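Local coordinates for protein VP1 (Polyomavirus HPyV7, PDB 4PCH) that forms the pentameric building block of a T=7 icosahedral polyomavirus capsid, here as its jelly-roll core, and probably takes part in attachment to host cells, at residues B[29-34]-B[254-259]; B[60-65]-B[227-232]; B[117-122]-B[187-192]; B[125-130]-B[161-166]; B[144-149]-B[168-173]. All coordinates share one frame; numbering follows the deposited sequence.

Overall arrangement
Contacts 1, 2 and 3 all reach the large antiparallel jelly-roll sheet, in which strand 224-236 has 253-271, 62-67 and 117-124 as neighbours. Centres of contacts 1 and 2 lie 9 Å apart, those of 2 and 3 11 Å. Contacts 4 and 5, their centres 13 Å apart, belong to the segment between strands 117-124 and 184-191: contact 4 in a small three-stranded sheet, contact 5 in the loops beside it. Along the chain, contact 1 spans all the others, contact 2 spans 3, 4 and 5, contact 3 spans 4 and 5, and these two interleave. The long insertion thus folds back onto the jelly roll, while contact 3 carries its sheet into another subunit.

Contact 1: B[29-34]-B[254-259]; sequences PNFGKA and VQAGYG
Pro-29 and Phe-31, on the loop that follows strand 9-27, pack against residues 254-259, where strand 253-271, regular at 254-256, is interrupted by a short loop. The proline end is the tight part. CG of Pro-29 lies 3.3 Å from O of Gly-257, and CD of Pro-29 is 3.5 Å from O of Tyr-258, which places two successive carbonyl oxygens against the ring carbons. On the same ring, CB of Pro-29 meets CB of Ala-256 at 3.8 Å. No hydrogen bond joins the two segments, so the evidence is for packing alone. Phe-31 holds its CG anti to the carbonyl carbon (chi1 -73°), and its ring reaches Val-254, whose CB lies 3.7 Å from CE2 of Phe-31, at the ring edge. The middle is looser, with CE1 of Phe-31 and CB of Ala-256 4.3 Å apart. All touching residues are buried; solvent is met farther along the loop, at Lys-33. Backbone bonds tie Val-254 to Gly-44 and Gln-255 to Val-233, while Asn-30 is bonded to Cys-60. The contact therefore sits where strand 253-271 runs between strands 43-46 and 224-236, with Val-154 of a second subunit packed on Pro-29.

Contact 2: B[60-65]-B[227-232]; sequences CYSVAV and LTSADM
An antiparallel ladder of the jelly-roll sheet joins Ser-62, Val-63 and Ala-64 to Ser-229, Thr-228 and Leu-227, with the short strand axes 4.7 Å apart at closest approach and their directions 161° apart. Ser-62 with Ser-229 and Ala-64 with Leu-227 are hydrogen-bonded pairs: each residue donates its N to the O of its partner, and all four of these N-to-O distances are 2.9 Å. Val-63 and Thr-228, between them, form the non-hydrogen-bonded pair.

The two faces differ in character. On the face of Ser-62, Ala-64, Leu-227 and Ser-229, all four side chains touch Leu-27 of strand 9-27, and OG of Ser-62 is hydrogen-bonded to O of Leu-28. Within that face, CB of Ser-62 stands 3.7 Å from OG of Ser-229. On the other face Val-63 and Thr-228 run alongside each other in the same sense, and CG1 of Val-63 is 4.0 Å from CG2 of Thr-228. That face is covered by the inserted loops, through Val-164 on Val-63 and Leu-128 on Thr-228.

Beyond the regular pairs, Tyr-61, its CG anti to the carbonyl carbon (chi1 -71°), starts its ring beside Thr-228 and bonds through OH to O of Trp-174. One ring atom, CD1 of Tyr-61, touches two neighbours, at 3.9 Å from CG2 of Thr-228 and 4.0 Å from CB of Ala-230.

Contact 3: B[117-122]-B[187-192]; sequences QLYFWA and FGRVVG
Residues Gln-117 to Trp-121 pair with Val-191 to Phe-187 in an antiparallel ladder of the jelly-roll sheet, through six backbone hydrogen bonds in three reciprocal pairs. On the face that bears the odd-numbered residues, side chains meet directly across the strands. CB of Phe-187 sits over one face of the Trp-121 indole, toward its rim, 3.8 Å from NE1 of Trp-121; chi1 of 63° puts CG of Trp-121 between the backbone N and the carbonyl carbon, and the indole continues from there. Arg-189 has two conformers; in the one described, the guanidinium and Tyr-119 ring planes are 18° apart, with CE2 of Tyr-119 over one guanidinium face, 3.5 Å from NH2 of Arg-189. Gln-117 lies alongside Val-191, NE2 of Gln-117 being 3.7 Å from CG1 of Val-191. On the opposite face, CD1 of Phe-120 rests 3.5 Å from O of Phe-187.

Farther out, 187-191 pair with a strand of a third subunit, carrying the sheet across the interface. A second shell links the polar groups. NE2 of Gln-117 bonds to O of Gly-115. A water donates to OE1 of Gln-117 and, in this conformer, accepts from NH2 of Arg-189. OH of Tyr-119 donates to that same OE1 of Gln-117 at 2.8 Å.

Contact 4: B[125-130]-B[161-166]; sequences GGPLDV and RKQVNA
Val-130 and Val-164 meet at about a right angle where strand 129-132 and strand 161-163 pair as antiparallel members of a small three-stranded sheet, whose third strand is 174-176. CG1 of Val-130 is 3.6 Å from CG2 of Val-164. In Val-130, chi1 of -77° puts CG1 anti to the carbonyl carbon, leaving CG2 between N and the carbonyl carbon, and this methyl comes close to the opposite backbone, with CG2 of Val-130 3.2 Å from O of Lys-162. Leu-128 runs alongside Val-164 in the same sense, and CD2 of Leu-128 is 4.2 Å from CG2 of Val-164. This apolar group continues into the jelly roll, since Leu-128 also packs on Phe-120 and Ala-122 of strand 117-124.

On the other side of the pairing, Asp-129 and Gln-163 run side by side, with carboxylate and amide planes 20° apart. OD2 of Asp-129 accepts from N of Asn-181. Pro-127 crosses Gln-163 at a slant, and its CB lies 3.9 Å from CB of Gln-163. NZ of Lys-162 makes a salt bridge with OE1 of Glu-147.

Three backbone hydrogen bonds join the segments. N of Val-130 donates to O of Lys-162 at 2.8 Å, with the reverse bond from N of Lys-162 to O of Val-130 longer. Val-164 is the central residue of an inverse gamma turn, and its N donates to O of Leu-128 at 2.9 Å. Where the direct ladder ends, a water accepts from N of Leu-128 at 3.0 Å and donates to O of Val-164 at 2.9 Å.

Contact 5: B[144-149]-B[168-173]; sequences EALEGP and NFPVEL
Glu-147 and Asn-168 join two irregular loops of the insertion on the jelly roll, flanking strand 161-163 in sequence, with no helix or strand in either segment. The CA atoms of Glu-147 and Phe-169 come within 5.2 Å, and N of Glu-147 donates to O of Asn-168 at 2.9 Å. A side chain supplies the second bond: ND2 of Asn-168 donates to O of Ala-145 at 2.9 Å, nearly straight at 170°, with the acceptor in the amide plane. One backbone and one side-chain bond therefore tie Asn-168 to positions two residues apart on the other loop.

Apolar packing extends from this anchor. CB of Leu-146 is 3.9 Å from CG of Pro-170, and farther along, CD of Pro-149 is 3.9 Å from CD1 of Leu-173. CB of Pro-149 also approaches O of Leu-173. Trp-174 is a second-shell partner, its NE1 hydrogen-bonded to O of Glu-147 and its ring edge-to-face with Phe-169.

The charged end of Glu-147 is engaged by Lys-162, while the aliphatic part of its side chain forms a CH-pi contact. With CG anti to the carbonyl carbon (chi1 -80°), CG of Glu-147 stands 3.6 Å from the centroid of the Phe-169 ring, 9° off its normal.

Contact 1: B[29-34]-B[254-259]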
# COMPACT_ATOMS: atom_id res chain seq x y z
N PRO B 29 24.57 -3.30 12.33
CA PRO B 29 24.86 -3.71 10.97
C PRO B 29 26.30 -4.12 10.77
O PRO B 29 27.19 -3.61 11.44
CB PRO B 29 24.56 -2.45 10.16
CG PRO B 29 24.77 -1.34 11.10
CD PRO B 29 24.19 -1.87 12.38
N ASN B 30 26.47 -5.07 9.86
CA ASN B 30 27.70 -5.74 9.67
C ASN B 30 28.01 -5.97 8.21
O ASN B 30 27.27 -6.69 7.55
CB ASN B 30 27.55 -7.07 10.42
CG ASN B 30 28.68 -7.97 10.21
OD1 ASN B 30 29.82 -7.53 10.10
ND2 ASN B 30 28.39 -9.26 10.11
N PHE B 31 29.08 -5.34 7.71
CA PHE B 31 29.52 -5.53 6.34
C PHE B 31 30.77 -6.33 6.57
O PHE B 31 31.89 -5.78 6.64
CB PHE B 31 29.88 -4.20 5.66
CG PHE B 31 28.70 -3.37 5.31
CD1 PHE B 31 28.13 -2.54 6.25
CD2 PHE B 31 28.15 -3.42 4.04
CE1 PHE B 31 27.04 -1.77 5.94
CE2 PHE B 31 27.06 -2.63 3.72
CZ PHE B 31 26.52 -1.80 4.67
N GLY B 32 30.53 -7.62 6.78
CA GLY B 32 31.49 -8.60 7.17
C GLY B 32 32.68 -8.65 6.25
O GLY B 32 32.55 -8.53 5.01
N LYS B 33 33.83 -8.74 6.91
CA LYS B 33 35.14 -8.87 6.29
C LYS B 33 35.87 -10.11 6.83
O LYS B 33 36.98 -10.41 6.40
CB LYS B 33 36.00 -7.66 6.64
CG LYS B 33 35.52 -6.33 6.13
CD LYS B 33 36.61 -5.29 6.35
CE LYS B 33 37.62 -5.29 5.21
NZ LYS B 33 37.15 -4.51 4.02
N ALA B 34 35.25 -10.80 7.79
CA ALA B 34 35.86 -11.96 8.45
C ALA B 34 34.77 -12.71 9.23
O ALA B 34 33.70 -12.16 9.51
CB ALA B 34 36.99 -11.53 9.37
N VAL B 254 26.10 1.07 0.10
CA VAL B 254 24.91 0.52 0.77
C VAL B 254 24.62 1.24 2.08
O VAL B 254 25.51 1.44 2.92
CB VAL B 254 25.07 -0.99 1.01
CG1 VAL B 254 23.91 -1.52 1.83
CG2 VAL B 254 25.20 -1.70 -0.32
N GLN B 255 23.35 1.61 2.27
CA GLN B 255 22.85 2.15 3.52
C GLN B 255 22.11 1.09 4.27
O GLN B 255 21.10 0.57 3.79
CB GLN B 255 21.88 3.33 3.28
CG GLN B 255 21.23 3.90 4.54
CD GLN B 255 22.21 4.69 5.36
OE1 GLN B 255 22.67 5.79 4.95
NE2 GLN B 255 22.57 4.15 6.51
N ALA B 256 22.62 0.77 5.46
CA ALA B 256 21.92 -0.15 6.34
C ALA B 256 21.20 0.59 7.45
O ALA B 256 21.41 1.78 7.68
CB ALA B 256 22.91 -1.16 6.94
N GLY B 257 20.32 -0.10 8.16
CA GLY B 257 19.78 0.44 9.41
C GLY B 257 20.89 0.71 10.40
O GLY B 257 21.98 0.16 10.29
N TYR B 258 20.63 1.59 11.36
CA TYR B 258 21.57 1.88 12.42
C TYR B 258 21.70 0.76 13.43
O TYR B 258 22.64 0.70 14.22
CB TYR B 258 21.10 3.12 13.14
CG TYR B 258 21.07 4.39 12.34
CD1 TYR B 258 21.88 4.58 11.20
CD2 TYR B 258 20.34 5.48 12.80
CE1 TYR B 258 21.89 5.79 10.53
CE2 TYR B 258 20.37 6.71 12.14
CZ TYR B 258 21.15 6.85 11.01
OH TYR B 258 21.17 8.10 10.41
N GLY B 259 20.67 -0.08 13.45
CA GLY B 259 20.58 -1.20 14.38
C GLY B 259 19.19 -1.80 14.30
O GLY B 259 18.26 -1.19 13.75

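Contact 2: B[60-65]-B[227-232]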
# COMPACT_ATOMS: atom_id res chain seq x y z
N CYS B 60 26.11 -8.16 5.27
CA CYS B 60 25.99 -9.52 5.77
C CYS B 60 24.96 -9.61 6.88
O CYS B 60 24.60 -8.61 7.47
CB CYS B 60 27.34 -10.03 6.27
SG CYS B 60 28.59 -10.23 4.99
N TYR B 61 24.47 -10.81 7.16
CA TYR B 61 23.58 -10.95 8.31
C TYR B 61 24.31 -10.58 9.61
O TYR B 61 25.52 -10.87 9.77
CB TYR B 61 23.07 -12.37 8.44
CG TYR B 61 22.08 -12.79 7.39
CD1 TYR B 61 20.73 -12.46 7.49
CD2 TYR B 61 22.47 -13.55 6.31
CE1 TYR B 61 19.81 -12.85 6.53
CE2 TYR B 61 21.56 -13.97 5.34
CZ TYR B 61 20.23 -13.60 5.45
OH TYR B 61 19.35 -14.03 4.48
N SER B 62 23.55 -9.95 10.49
CA SER B 62 23.93 -9.69 11.85
C SER B 62 23.41 -10.82 12.69
O SER B 62 22.30 -11.28 12.46
CB SER B 62 23.27 -8.39 12.32
OG SER B 62 23.77 -7.26 11.60
N VAL B 63 24.18 -11.23 13.69
CA VAL B 63 23.76 -12.29 14.60
C VAL B 63 24.08 -11.89 16.02
O VAL B 63 25.10 -11.23 16.30
CB VAL B 63 24.42 -13.65 14.27
CG1 VAL B 63 23.97 -14.17 12.91
CG2 VAL B 63 25.92 -13.56 14.30
N ALA B 64 23.25 -12.35 16.93
CA ALA B 64 23.53 -12.25 18.36
C ALA B 64 23.07 -13.53 19.01
O ALA B 64 22.06 -14.09 18.59
CB ALA B 64 22.84 -11.06 18.99
N VAL B 65 23.83 -14.00 20.00
CA VAL B 65 23.45 -15.15 20.80
C VAL B 65 23.41 -14.67 22.24
O VAL B 65 24.44 -14.29 22.81
CB VAL B 65 24.41 -16.34 20.66
CG1 VAL B 65 23.83 -17.55 21.37
CG2 VAL B 65 24.64 -16.68 19.20
N LEU B 227 19.38 -14.59 17.64
CA LEU B 227 18.77 -13.50 16.85
C LEU B 227 19.57 -13.29 15.60
O LEU B 227 20.80 -13.31 15.64
CB LEU B 227 18.77 -12.21 17.68
CG LEU B 227 17.99 -12.31 19.00
CD1 LEU B 227 18.15 -11.02 19.78
CD2 LEU B 227 16.52 -12.67 18.77
N THR B 228 18.87 -13.03 14.49
CA THR B 228 19.53 -12.79 13.20
C THR B 228 18.78 -11.64 12.53
O THR B 228 17.57 -11.56 12.66
CB THR B 228 19.52 -14.04 12.30
OG1 THR B 228 19.97 -15.19 13.03
CG2 THR B 228 20.42 -13.87 11.07
N SER B 229 19.51 -10.73 11.88
CA SER B 229 18.83 -9.65 11.18
C SER B 229 19.60 -9.16 9.98
O SER B 229 20.78 -9.44 9.84
CB SER B 229 18.52 -8.49 12.14
OG SER B 229 19.67 -7.80 12.55
N ALA B 230 18.90 -8.46 9.07
CA ALA B 230 19.56 -7.70 8.03
C ALA B 230 18.59 -6.64 7.58
O ALA B 230 17.40 -6.94 7.31
CB ALA B 230 19.92 -8.60 6.85
N ASP B 231 19.09 -5.42 7.48
CA ASP B 231 18.27 -4.27 7.11
C ASP B 231 19.06 -3.38 6.16
O ASP B 231 19.87 -2.56 6.58
CB ASP B 231 17.81 -3.52 8.36
CG ASP B 231 16.82 -4.32 9.17
OD1 ASP B 231 15.61 -4.39 8.78
OD2 ASP B 231 17.25 -4.98 10.15
N MET B 232 18.83 -3.60 4.87
CA MET B 232 19.40 -2.77 3.81
C MET B 232 18.31 -1.83 3.35
O MET B 232 17.31 -2.28 2.80
CB MET B 232 19.86 -3.64 2.65
CG MET B 232 20.40 -2.77 1.50
SD MET B 232 21.22 -3.69 0.20
CE MET B 232 19.91 -4.75 -0.34

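Contact 3: B[117-122]-B[187-192]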
# COMPACT_ATOMS: atom_id res chain seq x y z
N GLN B 117 16.28 -3.17 -1.43
CA GLN B 117 16.14 -3.22 0.02
C GLN B 117 15.90 -4.66 0.49
O GLN B 117 15.35 -5.48 -0.25
CB GLN B 117 14.95 -2.36 0.49
CG GLN B 117 15.00 -0.91 0.01
CD GLN B 117 13.64 -0.26 -0.09
OE1 GLN B 117 12.86 -0.27 0.87
NE2 GLN B 117 13.38 0.39 -1.24
N LEU B 118 16.26 -4.88 1.75
CA LEU B 118 15.95 -6.11 2.47
C LEU B 118 15.71 -5.76 3.93
O LEU B 118 16.54 -5.08 4.53
CB LEU B 118 17.08 -7.11 2.37
CG LEU B 118 17.02 -8.35 3.29
CD1 LEU B 118 15.80 -9.21 2.94
CD2 LEU B 118 18.31 -9.16 3.27
N TYR B 119 14.60 -6.25 4.47
CA TYR B 119 14.29 -6.10 5.91
C TYR B 119 14.02 -7.50 6.44
O TYR B 119 13.08 -8.14 5.99
CB TYR B 119 13.12 -5.18 6.13
CG TYR B 119 13.31 -3.86 5.41
CD1 TYR B 119 14.10 -2.87 5.95
CD2 TYR B 119 12.72 -3.63 4.18
CE1 TYR B 119 14.32 -1.67 5.28
CE2 TYR B 119 12.90 -2.43 3.52
CZ TYR B 119 13.72 -1.46 4.06
OH TYR B 119 13.95 -0.27 3.42
N PHE B 120 14.89 -7.98 7.31
CA PHE B 120 14.81 -9.39 7.74
C PHE B 120 15.06 -9.52 9.22
O PHE B 120 15.96 -8.88 9.74
CB PHE B 120 15.84 -10.24 6.99
CG PHE B 120 15.89 -11.67 7.43
CD1 PHE B 120 15.11 -12.63 6.81
CD2 PHE B 120 16.77 -12.06 8.45
CE1 PHE B 120 15.14 -13.96 7.21
CE2 PHE B 120 16.80 -13.37 8.86
CZ PHE B 120 15.99 -14.33 8.26
N TRP B 121 14.26 -10.37 9.88
CA TRP B 121 14.59 -10.76 11.25
C TRP B 121 14.30 -12.25 11.44
O TRP B 121 13.45 -12.86 10.75
CB TRP B 121 13.84 -9.90 12.29
CG TRP B 121 12.36 -10.04 12.22
CD1 TRP B 121 11.48 -9.18 11.60
CD2 TRP B 121 11.56 -11.10 12.79
NE1 TRP B 121 10.20 -9.66 11.72
CE2 TRP B 121 10.22 -10.83 12.45
CE3 TRP B 121 11.85 -12.25 13.53
CZ2 TRP B 121 9.17 -11.67 12.82
CZ3 TRP B 121 10.82 -13.08 13.92
CH2 TRP B 121 9.48 -12.79 13.55
N ALA B 122 15.02 -12.83 12.40
CA ALA B 122 14.80 -14.20 12.87
C ALA B 122 15.11 -14.31 14.34
O ALA B 122 15.97 -13.61 14.88
CB ALA B 122 15.60 -15.22 12.06
N PHE B 187 11.03 -13.61 9.16
CA PHE B 187 10.26 -12.84 8.18
C PHE B 187 11.22 -11.94 7.41
O PHE B 187 12.12 -11.31 7.99
CB PHE B 187 9.24 -11.93 8.88
CG PHE B 187 8.42 -11.10 7.91
CD1 PHE B 187 7.45 -11.70 7.14
CD2 PHE B 187 8.68 -9.77 7.74
CE1 PHE B 187 6.72 -10.96 6.22
CE2 PHE B 187 7.96 -9.02 6.83
CZ PHE B 187 6.98 -9.62 6.07
N GLY B 188 11.00 -11.86 6.09
CA GLY B 188 11.81 -11.00 5.27
C GLY B 188 11.01 -10.32 4.19
O GLY B 188 9.98 -10.84 3.76
N ARG B 189 11.47 -9.14 3.80
CA ARG B 189 10.86 -8.38 2.70
C ARG B 189 11.96 -7.83 1.80
O ARG B 189 12.87 -7.17 2.29
CB ARG B 189 10.03 -7.22 3.25
CG ARG B 189 9.52 -6.22 2.21
CD ARG B 189 8.42 -5.33 2.78
NE ARG B 189 8.91 -4.16 3.51
CZ ARG B 189 9.02 -2.95 2.97
NH1 ARG B 189 8.69 -2.77 1.71
NH2 ARG B 189 9.44 -1.92 3.68
N VAL B 190 11.86 -8.09 0.50
CA VAL B 190 12.85 -7.62 -0.49
C VAL B 190 12.11 -6.61 -1.39
O VAL B 190 10.99 -6.87 -1.81
CB VAL B 190 13.37 -8.79 -1.35
CG1 VAL B 190 14.26 -8.31 -2.50
CG2 VAL B 190 14.12 -9.80 -0.50
N VAL B 191 12.79 -5.51 -1.72
CA VAL B 191 12.28 -4.56 -2.69
C VAL B 191 13.34 -4.44 -3.76
O VAL B 191 14.52 -4.31 -3.44
CB VAL B 191 12.07 -3.18 -2.03
CG1 VAL B 191 11.53 -2.20 -3.06
CG2 VAL B 191 11.09 -3.31 -0.87
N GLY B 192 12.96 -4.49 -5.02
CA GLY B 192 13.97 -4.35 -6.10
C GLY B 192 14.07 -2.95 -6.65
O GLY B 192 13.68 -1.99 -6.03
O HOH W 1 10.23 0.07 1.42
O HOH W 2 11.45 -8.18 8.43

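Contact 4: B[125-130]-B[161-166]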
# COMPACT_ATOMS: atom_id res chain seq x y z
N GLY B 125 16.05 -21.04 18.56
CA GLY B 125 16.77 -21.75 19.59
C GLY B 125 18.15 -22.22 19.16
O GLY B 125 18.84 -22.89 19.93
N GLY B 126 18.52 -21.89 17.93
CA GLY B 126 19.86 -22.14 17.40
C GLY B 126 20.01 -21.26 16.18
O GLY B 126 19.10 -20.49 15.86
N PRO B 127 21.14 -21.37 15.48
CA PRO B 127 21.35 -20.46 14.33
C PRO B 127 20.40 -20.71 13.19
O PRO B 127 19.90 -21.81 13.01
CB PRO B 127 22.80 -20.76 13.88
CG PRO B 127 23.34 -21.76 14.80
CD PRO B 127 22.33 -22.16 15.83
N LEU B 128 20.17 -19.66 12.41
CA LEU B 128 19.32 -19.66 11.25
C LEU B 128 19.81 -20.60 10.16
O LEU B 128 20.96 -20.51 9.74
CB LEU B 128 19.26 -18.24 10.70
CG LEU B 128 18.41 -18.03 9.43
CD1 LEU B 128 16.93 -18.14 9.74
CD2 LEU B 128 18.65 -16.69 8.74
N ASP B 129 18.95 -21.51 9.70
CA ASP B 129 19.26 -22.36 8.54
C ASP B 129 19.06 -21.53 7.26
O ASP B 129 17.98 -20.90 7.08
CB ASP B 129 18.32 -23.57 8.51
CG ASP B 129 18.47 -24.46 9.72
OD1 ASP B 129 19.60 -24.97 9.98
OD2 ASP B 129 17.44 -24.68 10.41
N VAL B 130 20.07 -21.57 6.37
CA VAL B 130 20.02 -20.82 5.10
C VAL B 130 20.39 -21.72 3.92
O VAL B 130 21.05 -22.76 4.06
CB VAL B 130 20.97 -19.58 5.09
CG1 VAL B 130 20.36 -18.45 5.88
CG2 VAL B 130 22.35 -19.94 5.62
N ARG B 161 23.59 -25.92 1.92
CA ARG B 161 22.89 -25.52 3.13
C ARG B 161 23.89 -25.32 4.25
O ARG B 161 24.84 -26.09 4.39
CB ARG B 161 21.85 -26.56 3.50
CG ARG B 161 20.63 -26.38 2.63
CD ARG B 161 19.66 -27.52 2.76
NE ARG B 161 18.34 -27.06 2.34
CZ ARG B 161 17.93 -27.05 1.08
NH1 ARG B 161 18.75 -27.45 0.10
NH2 ARG B 161 16.71 -26.64 0.78
N LYS B 162 23.68 -24.26 5.01
CA LYS B 162 24.55 -23.89 6.13
C LYS B 162 23.70 -23.18 7.17
O LYS B 162 22.53 -22.84 6.92
CB LYS B 162 25.69 -22.97 5.72
CG LYS B 162 26.81 -23.58 4.90
CD LYS B 162 28.12 -22.85 5.13
CE LYS B 162 29.23 -23.59 4.43
NZ LYS B 162 30.50 -22.82 4.41
N GLN B 163 24.28 -22.98 8.35
CA GLN B 163 23.65 -22.12 9.36
C GLN B 163 24.43 -20.83 9.54
O GLN B 163 25.64 -20.82 9.42
CB GLN B 163 23.55 -22.86 10.70
CG GLN B 163 22.85 -24.19 10.59
CD GLN B 163 22.59 -24.81 11.96
OE1 GLN B 163 21.44 -25.02 12.36
NE2 GLN B 163 23.64 -25.06 12.71
N VAL B 164 23.72 -19.75 9.87
CA VAL B 164 24.35 -18.44 9.98
C VAL B 164 25.01 -18.32 11.36
O VAL B 164 24.36 -17.92 12.33
CB VAL B 164 23.38 -17.28 9.70
CG1 VAL B 164 24.15 -15.96 9.71
CG2 VAL B 164 22.72 -17.45 8.35
N ASN B 165 26.27 -18.73 11.42
CA ASN B 165 27.04 -18.87 12.67
C ASN B 165 28.29 -18.01 12.63
O ASN B 165 29.25 -18.26 13.37
CB ASN B 165 27.46 -20.34 12.89
CG ASN B 165 28.22 -20.92 11.69
OD1 ASN B 165 28.62 -20.19 10.76
ND2 ASN B 165 28.40 -22.25 11.69
N ALA B 166 28.28 -16.99 11.79
CA ALA B 166 29.40 -16.10 11.64
C ALA B 166 28.89 -14.81 10.98
O ALA B 166 27.75 -14.74 10.54
CB ALA B 166 30.44 -16.74 10.77
O HOH W 3 21.71 -17.20 13.11
O HOH W 4 21.15 -25.96 7.68

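Contact 5: B[144-149]-B[168-173]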
# COMPACT_ATOMS: atom_id res chain seq x y z
N GLU B 144 36.66 -14.29 -1.40
CA GLU B 144 36.88 -15.45 -0.55
C GLU B 144 36.77 -15.18 0.95
O GLU B 144 36.65 -16.12 1.73
CB GLU B 144 38.24 -16.08 -0.85
CG GLU B 144 38.30 -16.79 -2.21
CD GLU B 144 37.23 -17.87 -2.34
OE1 GLU B 144 36.12 -17.55 -2.83
OE2 GLU B 144 37.49 -19.02 -1.94
N ALA B 145 36.81 -13.91 1.35
CA ALA B 145 36.56 -13.54 2.75
C ALA B 145 35.12 -13.71 3.17
O ALA B 145 34.80 -13.75 4.37
CB ALA B 145 37.03 -12.11 3.01
N LEU B 146 34.24 -13.84 2.17
CA LEU B 146 32.83 -14.02 2.40
C LEU B 146 32.43 -15.48 2.23
O LEU B 146 33.09 -16.24 1.51
CB LEU B 146 32.03 -13.15 1.40
CG LEU B 146 32.35 -11.67 1.49
CD1 LEU B 146 31.69 -10.90 0.36
CD2 LEU B 146 31.98 -11.09 2.85
N GLU B 147 31.34 -15.88 2.88
CA GLU B 147 30.83 -17.26 2.75
C GLU B 147 30.23 -17.48 1.36
O GLU B 147 29.15 -16.92 1.01
CB GLU B 147 29.75 -17.57 3.82
CG GLU B 147 30.32 -17.91 5.20
CD GLU B 147 30.95 -19.30 5.33
OE1 GLU B 147 30.95 -20.10 4.37
OE2 GLU B 147 31.48 -19.65 6.40
N GLY B 148 30.93 -18.30 0.57
CA GLY B 148 30.52 -18.57 -0.81
C GLY B 148 29.32 -19.51 -0.80
O GLY B 148 29.36 -20.53 -0.11
N PRO B 149 28.30 -19.21 -1.61
CA PRO B 149 27.07 -19.99 -1.63
C PRO B 149 27.09 -21.24 -2.48
O PRO B 149 26.06 -21.92 -2.54
CB PRO B 149 26.08 -19.02 -2.27
CG PRO B 149 26.91 -18.33 -3.29
CD PRO B 149 28.21 -18.08 -2.55
N ASN B 168 30.03 -13.24 8.32
CA ASN B 168 30.38 -13.04 6.91
C ASN B 168 29.51 -13.76 5.87
O ASN B 168 30.01 -14.22 4.85
CB ASN B 168 31.84 -13.37 6.71
CG ASN B 168 32.15 -14.85 6.91
OD1 ASN B 168 31.45 -15.57 7.64
ND2 ASN B 168 33.20 -15.30 6.26
N PHE B 169 28.22 -13.83 6.13
CA PHE B 169 27.23 -14.38 5.21
C PHE B 169 26.51 -13.25 4.49
O PHE B 169 25.64 -12.60 5.05
CB PHE B 169 26.19 -15.20 5.98
CG PHE B 169 26.66 -16.57 6.39
CD1 PHE B 169 27.33 -16.78 7.57
CD2 PHE B 169 26.37 -17.68 5.60
CE1 PHE B 169 27.74 -18.04 7.94
CE2 PHE B 169 26.77 -18.96 5.97
CZ PHE B 169 27.46 -19.14 7.14
N PRO B 170 26.84 -13.03 3.21
CA PRO B 170 26.14 -11.94 2.52
C PRO B 170 24.66 -12.21 2.28
O PRO B 170 24.31 -13.30 1.84
CB PRO B 170 26.88 -11.86 1.17
CG PRO B 170 28.19 -12.48 1.43
CD PRO B 170 27.87 -13.61 2.37
N VAL B 171 23.83 -11.19 2.47
CA VAL B 171 22.40 -11.31 2.33
C VAL B 171 22.01 -11.49 0.86
O VAL B 171 20.97 -12.02 0.55
CB VAL B 171 21.67 -10.10 2.95
CG1 VAL B 171 22.03 -9.95 4.42
CG2 VAL B 171 21.95 -8.82 2.18
N GLU B 172 22.89 -11.06 -0.05
CA GLU B 172 22.69 -11.27 -1.47
C GLU B 172 22.82 -12.74 -1.91
O GLU B 172 22.40 -13.07 -3.02
CB GLU B 172 23.68 -10.45 -2.27
CG GLU B 172 23.41 -8.97 -2.20
CD GLU B 172 24.62 -8.16 -2.60
OE1 GLU B 172 25.03 -8.26 -3.77
OE2 GLU B 172 25.13 -7.43 -1.75
N LEU B 173 23.39 -13.61 -1.06
CA LEU B 173 23.75 -14.98 -1.47
C LEU B 173 23.14 -16.10 -0.61
O LEU B 173 23.31 -17.29 -0.92
CB LEU B 173 25.28 -15.10 -1.43
CG LEU B 173 26.09 -14.08 -2.21
CD1 LEU B 173 27.61 -14.24 -1.93
CD2 LEU B 173 25.79 -14.23 -3.71